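Local coordinates for putative uncharacterized protein (Staphylococcus aureus, PDB 3R2T) that is of unknown function but, as a superantigen-like member of the staphylococcal and streptococcal toxin family, is probably secreted and presumably acts outside the cell, at residues 72-77 with 97-102; 80-83 with 88-91; 91-96 with 130-135; 121-126 with 185-190. One frame throughout, in Å; residues are numbered along the deposited sequence. Where two conformers were deposited one is given.

Contact 1 of 4, residues 72-77 with 97-102; sequences YELTNV and QKFQVF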
loop_
_atom_site.group_PDB
_atom_site.type_symbol
_atom_site.label_atom_id
_atom_site.label_comp_id
_atom_site.label_asym_id
_atom_site.label_seq_id
_atom_site.Cartn_x
_atom_site.Cartn_y
_atom_site.Cartn_z
ATOM N N TYR A 72 -12.799 8.725 9.424
ATOM C CA TYR A 72 -12.338 9.765 10.335
ATOM C C TYR A 72 -12.248 11.098 9.632
ATOM O O TYR A 72 -11.827 11.156 8.489
ATOM C CB TYR A 72 -10.935 9.414 10.842
ATOM C CG TYR A 72 -10.805 8.041 11.493
ATOM C CD1 TYR A 72 -10.796 7.893 12.873
ATOM C CD2 TYR A 72 -10.678 6.894 10.717
ATOM C CE1 TYR A 72 -10.667 6.613 13.467
ATOM C CE2 TYR A 72 -10.545 5.633 11.295
ATOM C CZ TYR A 72 -10.546 5.498 12.655
ATOM O OH TYR A 72 -10.420 4.236 13.192
ATOM N N GLU A 73 -12.620 12.166 10.325
ATOM C CA GLU A 73 -12.547 13.515 9.787
ATOM C C GLU A 73 -11.542 14.328 10.597
ATOM O O GLU A 73 -11.763 14.624 11.759
ATOM C CB GLU A 73 -13.910 14.194 9.831
ATOM C CG GLU A 73 -14.967 13.522 8.967
ATOM C CD GLU A 73 -16.327 14.150 9.134
ATOM O OE1 GLU A 73 -16.397 15.346 9.501
ATOM O OE2 GLU A 73 -17.331 13.443 8.902
ATOM N N LEU A 74 -10.443 14.693 9.952
ATOM C CA LEU A 74 -9.380 15.449 10.575
ATOM C C LEU A 74 -9.438 16.858 10.005
ATOM O O LEU A 74 -9.705 17.034 8.815
ATOM C CB LEU A 74 -8.075 14.745 10.269
ATOM C CG LEU A 74 -8.310 13.262 10.636
ATOM C CD1 LEU A 74 -7.335 12.320 9.991
ATOM C CD2 LEU A 74 -8.383 13.093 12.153
ATOM N N THR A 75 -9.206 17.863 10.842
ATOM C CA THR A 75 -9.325 19.239 10.385
ATOM C C THR A 75 -8.149 20.127 10.763
ATOM O O THR A 75 -7.516 19.919 11.791
ATOM C CB THR A 75 -10.620 19.870 10.950
ATOM O OG1 THR A 75 -11.736 19.007 10.663
ATOM C CG2 THR A 75 -10.878 21.242 10.339
ATOM N N ASN A 76 -7.891 21.124 9.908
ATOM C CA ASN A 76 -6.825 22.102 10.086
ATOM C C ASN A 76 -5.510 21.435 10.453
ATOM O O ASN A 76 -4.864 21.799 11.440
ATOM C CB ASN A 76 -7.216 23.156 11.134
ATOM C CG ASN A 76 -6.247 24.358 11.162
ATOM O OD1 ASN A 76 -5.558 24.644 10.182
ATOM N ND2 ASN A 76 -6.201 25.051 12.283
ATOM N N VAL A 77 -5.133 20.449 9.644
ATOM C CA VAL A 77 -3.902 19.694 9.825
ATOM C C VAL A 77 -2.773 20.311 9.018
ATOM O O VAL A 77 -2.994 20.906 7.954
ATOM C CB VAL A 77 -4.045 18.209 9.358
ATOM C CG1 VAL A 77 -5.013 17.467 10.229
ATOM C CG2 VAL A 77 -4.470 18.146 7.912
ATOM N N GLN A 97 -5.132 9.384 17.551
ATOM C CA GLN A 97 -4.882 8.480 16.427
ATOM C C GLN A 97 -3.738 8.970 15.547
ATOM O O GLN A 97 -3.518 10.172 15.398
ATOM C CB GLN A 97 -6.144 8.282 15.572
ATOM C CG GLN A 97 -7.109 7.235 16.105
ATOM C CD GLN A 97 -6.522 5.814 16.061
ATOM O OE1 GLN A 97 -5.473 5.562 15.437
ATOM N NE2 GLN A 97 -7.200 4.881 16.726
ATOM N N LYS A 98 -3.028 8.007 14.960
ATOM C CA LYS A 98 -1.888 8.258 14.075
ATOM C C LYS A 98 -2.308 7.908 12.649
ATOM O O LYS A 98 -2.913 6.866 12.428
ATOM C CB LYS A 98 -0.708 7.361 14.476
ATOM C CG LYS A 98 -0.289 7.434 15.950
ATOM C CD LYS A 98 0.811 6.404 16.239
ATOM C CE LYS A 98 1.130 6.243 17.733
ATOM N NZ LYS A 98 1.671 7.474 18.363
ATOM N N PHE A 99 -1.972 8.765 11.688
ATOM C CA PHE A 99 -2.344 8.539 10.296
ATOM C C PHE A 99 -1.194 8.613 9.317
ATOM O O PHE A 99 -0.178 9.255 9.576
ATOM C CB PHE A 99 -3.370 9.580 9.849
ATOM C CG PHE A 99 -4.677 9.484 10.557
ATOM C CD1 PHE A 99 -5.665 8.639 10.090
ATOM C CD2 PHE A 99 -4.926 10.240 11.688
ATOM C CE1 PHE A 99 -6.872 8.548 10.731
ATOM C CE2 PHE A 99 -6.142 10.157 12.326
ATOM C CZ PHE A 99 -7.113 9.311 11.851
ATOM N N GLN A 100 -1.406 7.960 8.175
ATOM C CA GLN A 100 -0.461 7.946 7.066
ATOM C C GLN A 100 -1.271 7.920 5.781
ATOM O O GLN A 100 -1.822 6.894 5.401
ATOM C CB GLN A 100 0.475 6.749 7.142
ATOM C CG GLN A 100 1.477 6.698 6.004
ATOM C CD GLN A 100 2.637 5.775 6.302
ATOM O OE1 GLN A 100 3.160 5.774 7.416
ATOM N NE2 GLN A 100 3.063 5.006 5.306
ATOM N N VAL A 101 -1.317 9.069 5.126
ATOM C CA VAL A 101 -2.094 9.269 3.929
ATOM C C VAL A 101 -1.261 9.164 2.688
ATOM O O VAL A 101 -0.340 9.965 2.456
ATOM C CB VAL A 101 -2.736 10.662 3.944
ATOM C CG1 VAL A 101 -3.576 10.880 2.684
ATOM C CG2 VAL A 101 -3.569 10.823 5.221
ATOM N N PHE A 102 -1.611 8.180 1.871
ATOM C CA PHE A 102 -0.912 7.937 0.632
ATOM C C PHE A 102 -1.488 8.839 -0.446
ATOM O O PHE A 102 -2.687 8.784 -0.731
ATOM C CB PHE A 102 -1.053 6.475 0.246
ATOM C CG PHE A 102 -0.269 5.534 1.132
ATOM C CD1 PHE A 102 0.864 4.911 0.657
ATOM C CD2 PHE A 102 -0.645 5.301 2.452
ATOM C CE1 PHE A 102 1.597 4.037 1.468
ATOM C CE2 PHE A 102 0.084 4.441 3.264
ATOM C CZ PHE A 102 1.206 3.808 2.769
#
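Gln97, whose CG comes within 4.5 Å of Tyr72 CE1, takes part in the one side-chain hydrogen bond made within these two segments, and it is weak: Lys98 N donates to Gln97 OE1 over 3.5 Å. No hydrogen bond crosses from 72-77 to 97-102, so the join rests on apolar and aromatic contact centred on Phe99. Its ring does two different jobs. At its edge, in plane, it meets Tyr72, with Phe99 CZ 3.9 Å from Tyr72 CG. The centroids are 5.5 Å apart and the planes stand at 74°, a T-shaped pair in which Phe99 supplies the edge and Tyr72 the face. Over one face of Phe99 sits Leu74, whose CD1 lies 3.5 Å from the Phe99 ring centroid. That methyl is only 15° off the ring normal, which marks a CH-pi contact over the ring centre, and the two side chains approach from opposite directions. In Leu74, CG anti to the carbonyl carbon (chi1 -50°) helps carry CD1 there. Ile133 and Phe92 also pack on this cluster. The CA atoms of Leu74 and Phe99 are 9.9 Å apart, and 72-79 pairs with 118-122 whereas 99-102 pairs with 87-92 and 133-141. Side chains from strands that are not sheet neighbours thus meet across the interior, consistent with the closed, curled sheet of the OB-fold.

Contact 2 of 4, residues 80-83 with 88-91; sequences QSQG and NVLL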
loop_
_atom_site.group_PDB
_atom_site.type_symbol
_atom_site.label_atom_id
_atom_site.label_comp_id
_atom_site.label_asym_id
_atom_site.label_seq_id
_atom_site.Cartn_x
_atom_site.Cartn_y
_atom_site.Cartn_z
ATOM N N GLN A 80 3.672 17.702 5.470
ATOM C CA GLN A 80 4.648 17.741 4.394
ATOM C C GLN A 80 4.816 16.315 3.898
ATOM O O GLN A 80 4.907 15.381 4.702
ATOM C CB GLN A 80 5.985 18.297 4.902
ATOM C CG GLN A 80 7.111 18.312 3.867
ATOM C CD GLN A 80 8.393 18.952 4.383
ATOM O OE1 GLN A 80 8.401 19.592 5.431
ATOM N NE2 GLN A 80 9.480 18.788 3.637
ATOM N N SER A 81 4.846 16.138 2.581
ATOM C CA SER A 81 4.990 14.802 2.005
ATOM C C SER A 81 6.410 14.260 2.173
ATOM O O SER A 81 7.381 15.010 2.167
ATOM C CB SER A 81 4.601 14.799 0.527
ATOM O OG SER A 81 5.431 15.662 -0.227
ATOM N N GLN A 82 6.504 12.945 2.332
ATOM C CA GLN A 82 7.777 12.238 2.490
ATOM C C GLN A 82 7.629 10.890 1.821
ATOM O O GLN A 82 6.524 10.399 1.620
ATOM C CB GLN A 82 8.180 12.047 3.961
ATOM C CG GLN A 82 7.133 11.374 4.833
ATOM C CD GLN A 82 7.638 11.098 6.241
ATOM O OE1 GLN A 82 7.244 11.766 7.194
ATOM N NE2 GLN A 82 8.543 10.143 6.368
ATOM N N GLY A 83 8.752 10.297 1.481
ATOM C CA GLY A 83 8.750 9.027 0.826
ATOM C C GLY A 83 8.541 7.867 1.770
ATOM O O GLY A 83 9.105 7.819 2.864
ATOM N N ASN A 88 4.371 8.626 -1.940
ATOM C CA ASN A 88 4.552 9.882 -1.234
ATOM C C ASN A 88 3.424 9.871 -0.225
ATOM O O ASN A 88 2.293 9.674 -0.594
ATOM C CB ASN A 88 4.395 11.072 -2.170
ATOM C CG ASN A 88 5.567 11.253 -3.068
ATOM O OD1 ASN A 88 6.700 11.106 -2.640
ATOM N ND2 ASN A 88 5.315 11.625 -4.310
ATOM N N VAL A 89 3.732 10.085 1.046
ATOM C CA VAL A 89 2.728 10.042 2.075
ATOM C C VAL A 89 2.820 11.229 3.025
ATOM O O VAL A 89 3.831 11.954 3.052
ATOM C CB VAL A 89 2.866 8.741 2.923
ATOM C CG1 VAL A 89 2.852 7.488 2.019
ATOM C CG2 VAL A 89 4.147 8.773 3.765
ATOM N N LEU A 90 1.735 11.421 3.779
ATOM C CA LEU A 90 1.625 12.439 4.806
ATOM C C LEU A 90 1.312 11.728 6.108
ATOM O O LEU A 90 0.390 10.914 6.169
ATOM C CB LEU A 90 0.476 13.388 4.528
ATOM C CG LEU A 90 0.509 14.324 3.332
ATOM C CD1 LEU A 90 -0.857 14.986 3.174
ATOM C CD2 LEU A 90 1.594 15.356 3.498
ATOM N N LEU A 91 2.081 12.026 7.144
ATOM C CA LEU A 91 1.855 11.458 8.463
ATOM C C LEU A 91 1.396 12.548 9.419
ATOM O O LEU A 91 1.745 13.712 9.259
ATOM C CB LEU A 91 3.135 10.830 9.032
ATOM C CG LEU A 91 3.688 9.521 8.462
ATOM C CD1 LEU A 91 3.915 9.597 6.972
ATOM C CD2 LEU A 91 4.989 9.152 9.188
HETATM O O HOH W 1 7.607 13.092 -0.552
#
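Backbone bonds join Gln82 and Val89 in both directions. Val89 N gives its hydrogen to Gln82 O over 2.9 Å, nearly straight at 171°, and Gln82 N returns a bond of 2.9 Å to Val89 O, more bent at 153°. This makes the two residues an antiparallel hydrogen-bonded pair, followed by Gly83 and Asn88 as a non-hydrogen-bonded pair, in the hairpin of strands 82-84 and 87-92. Weaker CA-H...O contacts supplement the bonds: Ser81 CA lies 3.2 Å from Val89 O, so this carbonyl is approached by a C-H as well as by the amide of Gln82.

Van der Waals contact includes Leu90, whose CD2 comes to 3.4 Å from Gln80 C, packing a methyl against the peptide link into Ser81. The Gln82 chain leaves with CG between the backbone N and the carbonyl carbon (chi1 54°) and then runs extended; this places CG 4.1 Å from Val89 CG2 and carries the amide over Leu91, OE1 being 4.0 Å from Leu91 CD1. The Gln82 and Leu91 side chains cross at about a right angle.

Among polar side-chain groups, Asn88 OD1 accepts from a water at 3.0 Å while its ND2 donates to Glu108 O. The directional bonds between the two strands thus lie in the main chain, with side chains adding mostly van der Waals contact, consistent with a register set chiefly by the peptide groups.

Contact 3 of 4, residues 91-96 with 130-135; sequences LFNQQN and DGRIFS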
loop_
_atom_site.group_PDB
_atom_site.type_symbol
_atom_site.label_atom_id
_atom_site.label_comp_id
_atom_site.label_asym_id
_atom_site.label_seq_id
_atom_site.Cartn_x
_atom_site.Cartn_y
_atom_site.Cartn_z
ATOM N N LEU A 91 2.081 12.026 7.144
ATOM C CA LEU A 91 1.855 11.458 8.463
ATOM C C LEU A 91 1.396 12.548 9.419
ATOM O O LEU A 91 1.745 13.712 9.259
ATOM C CB LEU A 91 3.135 10.830 9.032
ATOM C CG LEU A 91 3.688 9.521 8.462
ATOM C CD1 LEU A 91 3.915 9.597 6.972
ATOM C CD2 LEU A 91 4.989 9.152 9.188
ATOM N N PHE A 92 0.584 12.171 10.396
ATOM C CA PHE A 92 0.174 13.106 11.439
ATOM C C PHE A 92 -0.564 12.368 12.525
ATOM O O PHE A 92 -0.932 11.196 12.353
ATOM C CB PHE A 92 -0.609 14.310 10.909
ATOM C CG PHE A 92 -1.786 13.951 10.089
ATOM C CD1 PHE A 92 -3.013 13.723 10.686
ATOM C CD2 PHE A 92 -1.679 13.859 8.712
ATOM C CE1 PHE A 92 -4.111 13.405 9.924
ATOM C CE2 PHE A 92 -2.753 13.532 7.947
ATOM C CZ PHE A 92 -3.981 13.301 8.551
ATOM N N ASN A 93 -0.739 13.060 13.650
ATOM C CA ASN A 93 -1.385 12.516 14.831
ATOM C C ASN A 93 -2.482 13.406 15.407
ATOM O O ASN A 93 -2.328 13.936 16.515
ATOM C CB ASN A 93 -0.341 12.294 15.941
ATOM C CG ASN A 93 0.710 11.262 15.576
ATOM O OD1 ASN A 93 0.583 10.539 14.592
ATOM N ND2 ASN A 93 1.757 11.181 16.391
ATOM N N GLN A 94 -3.580 13.590 14.682
ATOM C CA GLN A 94 -4.688 14.369 15.227
ATOM C C GLN A 94 -5.515 13.427 16.114
ATOM O O GLN A 94 -5.590 12.228 15.845
ATOM C CB GLN A 94 -5.534 15.037 14.135
ATOM C CG GLN A 94 -6.709 15.870 14.707
ATOM C CD GLN A 94 -7.327 16.839 13.699
ATOM O OE1 GLN A 94 -8.549 16.880 13.522
ATOM N NE2 GLN A 94 -6.480 17.617 13.031
ATOM N N GLN A 95 -6.124 13.973 17.172
ATOM C CA GLN A 95 -6.900 13.168 18.121
ATOM C C GLN A 95 -5.876 12.211 18.749
ATOM O O GLN A 95 -4.669 12.510 18.751
ATOM C CB GLN A 95 -8.046 12.431 17.401
ATOM C CG GLN A 95 -9.064 13.383 16.746
ATOM C CD GLN A 95 -9.917 12.733 15.649
ATOM O OE1 GLN A 95 -9.656 11.602 15.214
ATOM N NE2 GLN A 95 -10.919 13.476 15.167
ATOM N N ASN A 96 -6.321 11.079 19.285
ATOM C CA ASN A 96 -5.373 10.121 19.843
ATOM C C ASN A 96 -5.116 9.001 18.834
ATOM O O ASN A 96 -4.908 7.842 19.209
ATOM C CB ASN A 96 -5.838 9.596 21.204
ATOM C CG ASN A 96 -5.929 10.705 22.254
ATOM O OD1 ASN A 96 -5.907 11.898 21.920
ATOM N ND2 ASN A 96 -6.038 10.316 23.529
ATOM N N ASP A 130 1.789 -0.552 14.932
ATOM C CA ASP A 130 1.780 0.483 15.990
ATOM C C ASP A 130 0.518 1.354 16.005
ATOM O O ASP A 130 0.476 2.407 16.650
ATOM C CB ASP A 130 3.093 1.299 16.055
ATOM C CG ASP A 130 3.540 1.861 14.707
ATOM O OD1 ASP A 130 4.775 1.997 14.540
ATOM O OD2 ASP A 130 2.700 2.146 13.826
ATOM N N GLY A 131 -0.517 0.880 15.309
ATOM C CA GLY A 131 -1.805 1.543 15.272
ATOM C C GLY A 131 -1.982 2.642 14.245
ATOM O O GLY A 131 -3.034 3.262 14.211
ATOM N N ARG A 132 -0.972 2.882 13.408
ATOM C CA ARG A 132 -1.074 3.934 12.394
ATOM C C ARG A 132 -1.987 3.466 11.246
ATOM O O ARG A 132 -1.835 2.390 10.690
ATOM C CB ARG A 132 0.310 4.386 11.905
ATOM C CG ARG A 132 0.282 5.626 11.002
ATOM C CD ARG A 132 1.687 6.153 10.684
ATOM N NE ARG A 132 2.413 6.609 11.872
ATOM C CZ ARG A 132 2.296 7.819 12.429
ATOM N NH1 ARG A 132 1.465 8.738 11.934
ATOM N NH2 ARG A 132 3.006 8.114 13.502
ATOM N N ILE A 133 -2.937 4.320 10.914
ATOM C CA ILE A 133 -3.955 4.048 9.920
ATOM C C ILE A 133 -3.541 4.479 8.520
ATOM O O ILE A 133 -3.335 5.665 8.268
ATOM C CB ILE A 133 -5.246 4.797 10.324
ATOM C CG1 ILE A 133 -5.700 4.320 11.721
ATOM C CG2 ILE A 133 -6.321 4.576 9.303
ATOM C CD1 ILE A 133 -6.774 5.201 12.391
ATOM N N PHE A 134 -3.440 3.508 7.619
ATOM C CA PHE A 134 -3.068 3.758 6.225
ATOM C C PHE A 134 -4.306 4.097 5.409
ATOM O O PHE A 134 -5.207 3.274 5.279
ATOM C CB PHE A 134 -2.404 2.512 5.632
ATOM C CG PHE A 134 -0.953 2.318 6.031
ATOM C CD1 PHE A 134 -0.491 2.660 7.292
ATOM C CD2 PHE A 134 -0.079 1.691 5.159
ATOM C CE1 PHE A 134 0.844 2.447 7.651
ATOM C CE2 PHE A 134 1.256 1.461 5.508
ATOM C CZ PHE A 134 1.717 1.842 6.761
ATOM N N SER A 135 -4.328 5.289 4.834
ATOM C CA SER A 135 -5.453 5.736 4.033
ATOM C C SER A 135 -4.952 6.422 2.763
ATOM O O SER A 135 -3.784 6.856 2.697
ATOM C CB SER A 135 -6.330 6.691 4.844
ATOM O OG SER A 135 -7.509 7.050 4.141
#
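The guanidinium of Arg132 has Leu91 CG over one face, Phe92 O at its edge near the plane, and the amide of Asn93 approaching obliquely. The closest approach of Leu91 is made by its CB, 3.9 Å from Arg132 NH1, with CG slightly farther from the same nitrogen; the two side chains cross at about a right angle. The Asn93 amide is turned just 24° from the guanidinium plane. Its OD1 takes a weak hydrogen bond from Arg132 NH1, 3.3 Å long and bent to 136°, and stays 3.6 Å from Arg132 NH2, so the oxygen favours one nitrogen without straddling the pair evenly. The stronger partner of NH1 is Phe99 O, on the strand that separates the two segments.

That intervening strand explains the spacing. In the curled sheet of the OB-fold, 99-102 runs between 87-92 and 133-141, and the CA atoms of Asn93 and Arg132 are 8.9 Å apart, too far for direct backbone pairing. Arg132 spans the gap with its side chain: CG stands anti to the backbone N (chi1 -171°), and the chain bends at chi3, turning the guanidinium toward the end of strand 87-92. On the way it packs on Gln100 and Lys98, while its backbone N is held by Asp128 OD1.

Phe92 O and Asn93 OD1, both acceptors, are modelled only 2.8 Å apart. This leaves the placing of OD1 and ND2 in the Asn93 amide doubtful, and with it the weak bond from Arg132 NH1.

Contact 4 of 4, residues 121-126 with 185-190; sequences FAVPEL and LDFKIR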
loop_
_atom_site.group_PDB
_atom_site.type_symbol
_atom_site.label_atom_id
_atom_site.label_comp_id
_atom_site.label_asym_id
_atom_site.label_seq_id
_atom_site.Cartn_x
_atom_site.Cartn_y
_atom_site.Cartn_z
ATOM N N PHE A 121 -10.106 13.321 5.044
ATOM C CA PHE A 121 -11.104 12.317 5.282
ATOM C C PHE A 121 -10.319 11.037 5.107
ATOM O O PHE A 121 -9.741 10.818 4.066
ATOM C CB PHE A 121 -12.265 12.409 4.296
ATOM C CG PHE A 121 -13.345 11.400 4.568
ATOM C CD1 PHE A 121 -14.274 11.619 5.580
ATOM C CD2 PHE A 121 -13.423 10.227 3.833
ATOM C CE1 PHE A 121 -15.268 10.675 5.853
ATOM C CE2 PHE A 121 -14.403 9.286 4.100
ATOM C CZ PHE A 121 -15.322 9.503 5.116
ATOM N N ALA A 122 -10.281 10.209 6.137
ATOM C CA ALA A 122 -9.494 8.980 6.123
ATOM C C ALA A 122 -10.317 7.738 6.387
ATOM O O ALA A 122 -11.241 7.755 7.200
ATOM C CB ALA A 122 -8.366 9.082 7.173
ATOM N N VAL A 123 -9.973 6.675 5.666
ATOM C CA VAL A 123 -10.616 5.361 5.779
ATOM C C VAL A 123 -9.466 4.343 5.795
ATOM O O VAL A 123 -8.570 4.391 4.959
ATOM C CB VAL A 123 -11.560 5.089 4.584
ATOM C CG1 VAL A 123 -12.214 3.717 4.708
ATOM C CG2 VAL A 123 -12.610 6.165 4.501
ATOM N N PRO A 124 -9.481 3.415 6.735
ATOM C CA PRO A 124 -8.337 2.514 6.711
ATOM C C PRO A 124 -8.350 1.484 5.585
ATOM O O PRO A 124 -9.368 0.848 5.368
ATOM C CB PRO A 124 -8.430 1.780 8.069
ATOM C CG PRO A 124 -9.678 2.301 8.750
ATOM C CD PRO A 124 -10.489 3.010 7.724
ATOM N N GLU A 125 -7.246 1.392 4.840
ATOM C CA GLU A 125 -7.053 0.324 3.861
ATOM C C GLU A 125 -6.381 -0.756 4.733
ATOM O O GLU A 125 -6.601 -1.943 4.544
ATOM C CB GLU A 125 -6.171 0.746 2.707
ATOM C CG GLU A 125 -6.717 1.921 1.906
ATOM C CD GLU A 125 -8.097 1.649 1.335
ATOM O OE1 GLU A 125 -8.447 0.475 1.035
ATOM O OE2 GLU A 125 -8.846 2.620 1.197
ATOM N N LEU A 126 -5.558 -0.312 5.689
ATOM C CA LEU A 126 -4.928 -1.192 6.682
ATOM C C LEU A 126 -4.467 -0.369 7.899
ATOM O O LEU A 126 -4.436 0.876 7.849
ATOM C CB LEU A 126 -3.756 -1.989 6.105
ATOM C CG LEU A 126 -2.446 -1.312 5.699
ATOM C CD1 LEU A 126 -1.812 -0.585 6.874
ATOM C CD2 LEU A 126 -1.461 -2.366 5.163
ATOM N N LEU A 185 -17.482 11.969 -0.266
ATOM C CA LEU A 185 -18.855 11.859 -0.774
ATOM C C LEU A 185 -19.186 10.408 -1.066
ATOM O O LEU A 185 -20.216 9.921 -0.664
ATOM C CB LEU A 185 -19.025 12.676 -2.042
ATOM C CG LEU A 185 -18.894 14.181 -1.881
ATOM C CD1 LEU A 185 -19.095 14.871 -3.220
ATOM C CD2 LEU A 185 -19.895 14.704 -0.874
ATOM N N ASP A 186 -18.285 9.726 -1.767
ATOM C CA ASP A 186 -18.447 8.314 -2.107
ATOM C C ASP A 186 -18.694 7.430 -0.895
ATOM O O ASP A 186 -19.599 6.598 -0.901
ATOM C CB ASP A 186 -17.179 7.812 -2.788
ATOM C CG ASP A 186 -17.193 6.284 -3.026
ATOM O OD1 ASP A 186 -16.323 5.599 -2.452
ATOM O OD2 ASP A 186 -18.077 5.767 -3.746
ATOM N N PHE A 187 -17.867 7.608 0.140
ATOM C CA PHE A 187 -17.941 6.805 1.341
ATOM C C PHE A 187 -19.210 7.083 2.143
ATOM O O PHE A 187 -19.896 6.142 2.589
ATOM C CB PHE A 187 -16.713 7.036 2.241
ATOM C CG PHE A 187 -16.616 6.051 3.397
ATOM C CD1 PHE A 187 -17.276 6.291 4.593
ATOM C CD2 PHE A 187 -15.889 4.874 3.259
ATOM C CE1 PHE A 187 -17.211 5.386 5.629
ATOM C CE2 PHE A 187 -15.816 3.955 4.290
ATOM C CZ PHE A 187 -16.471 4.203 5.481
ATOM N N LYS A 188 -19.522 8.362 2.332
ATOM C CA LYS A 188 -20.715 8.744 3.107
ATOM C C LYS A 188 -21.990 8.345 2.391
ATOM O O LYS A 188 -22.968 7.947 3.014
ATOM C CB LYS A 188 -20.731 10.259 3.380
ATOM C CG LYS A 188 -19.807 10.755 4.514
ATOM C CD LYS A 188 -19.843 12.293 4.557
ATOM C CE LYS A 188 -19.466 12.848 5.937
ATOM N NZ LYS A 188 -18.177 12.371 6.473
ATOM N N ILE A 189 -22.003 8.475 1.073
ATOM C CA ILE A 189 -23.191 8.098 0.364
ATOM C C ILE A 189 -23.366 6.582 0.500
ATOM O O ILE A 189 -24.416 6.140 0.907
ATOM C CB ILE A 189 -23.193 8.572 -1.063
ATOM C CG1 ILE A 189 -23.329 10.087 -1.092
ATOM C CG2 ILE A 189 -24.368 7.977 -1.811
ATOM C CD1 ILE A 189 -23.081 10.709 -2.487
ATOM N N ARG A 190 -22.337 5.786 0.242
ATOM C CA ARG A 190 -22.508 4.315 0.362
ATOM C C ARG A 190 -22.867 3.859 1.762
ATOM O O ARG A 190 -23.630 2.904 1.924
ATOM C CB ARG A 190 -21.281 3.533 -0.114
ATOM C CG ARG A 190 -20.923 3.839 -1.565
ATOM C CD ARG A 190 -20.031 2.798 -2.152
ATOM N NE ARG A 190 -19.186 3.326 -3.220
ATOM C CZ ARG A 190 -18.583 2.575 -4.129
ATOM N NH1 ARG A 190 -17.799 3.133 -5.058
ATOM N NH2 ARG A 190 -18.768 1.264 -4.130
#
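Apolar contact dominates where Phe121 and Val123 meet Phe187. Phe121 CE2 lies 3.7 Å from Phe187 CB, and the rings, with centroids 5.8 Å apart, are inclined at 59°, an oblique pair. Val123 reaches the same ring with both methyls. Its CG1 is 3.6 Å from Phe187 CE2, and CG2 stands 3.7 Å above the Phe187 ring plane, offset toward the rim, as a CH-pi contact over one face. Phe187 CG is anti to its backbone N (chi1 -170°), which sends the ring off the helix toward Val123. The Val123 and Phe187 side chains come from opposite directions, whereas Phe121 crosses Phe187 at about a right angle. Tyr67 and Ser71 also touch Phe187.

These contacts join the two domains of the toxin fold: 121-126 belongs to the OB-fold domain, and the helix 182-197 to the beta-grasp domain, where Leu185 and Ile189 turn to the sheet strand 207-213. The interface is buried near the centre of the chain.

One charged group borders the apolar patch. Lys188 bends at its last torsion and brings NZ to 3.4 Å from Phe121 CE1, approaching the ring obliquely. Its charge is met by salt bridges to Glu73 and Glu184, the former a second link to the OB-fold domain. A further salt bridge is internal to the helix, where Arg190 takes Asp186 side-on, one turn apart: NE at 2.7 Å and NH1 at 3.0 Å both donate to the single atom Asp186 OD2, from its syn side and near the guanidinium plane. Asp186 OD1 bonds to Tyr67 OH, and Arg190 NH2 goes to Tyr200 OH and Asp225 O.

How the contacts relate
Contacts 1, 2 and 3 lie within the OB-fold domain, and contact 4 joins that domain to the beta-grasp helix. Contacts 1 and 3 have centres about 6 Å apart and cross along the chain; Phe99 N probably bonds to Phe92 O (2.7 Å) between them. Contact 2 is nested inside the loop closed by contact 1, their centres about 12 Å apart, and it shares Leu91 with contact 3. Contact 1 meets contact 4 through the salt bridge of Glu73 OE2 with Lys188 NZ (2.8 Å), while Phe134 O with Glu125 N (2.8 Å) probably bonds contact 3 to contact 4. Contact 2 stays apart from contact 4, nearest atoms about 9 Å away.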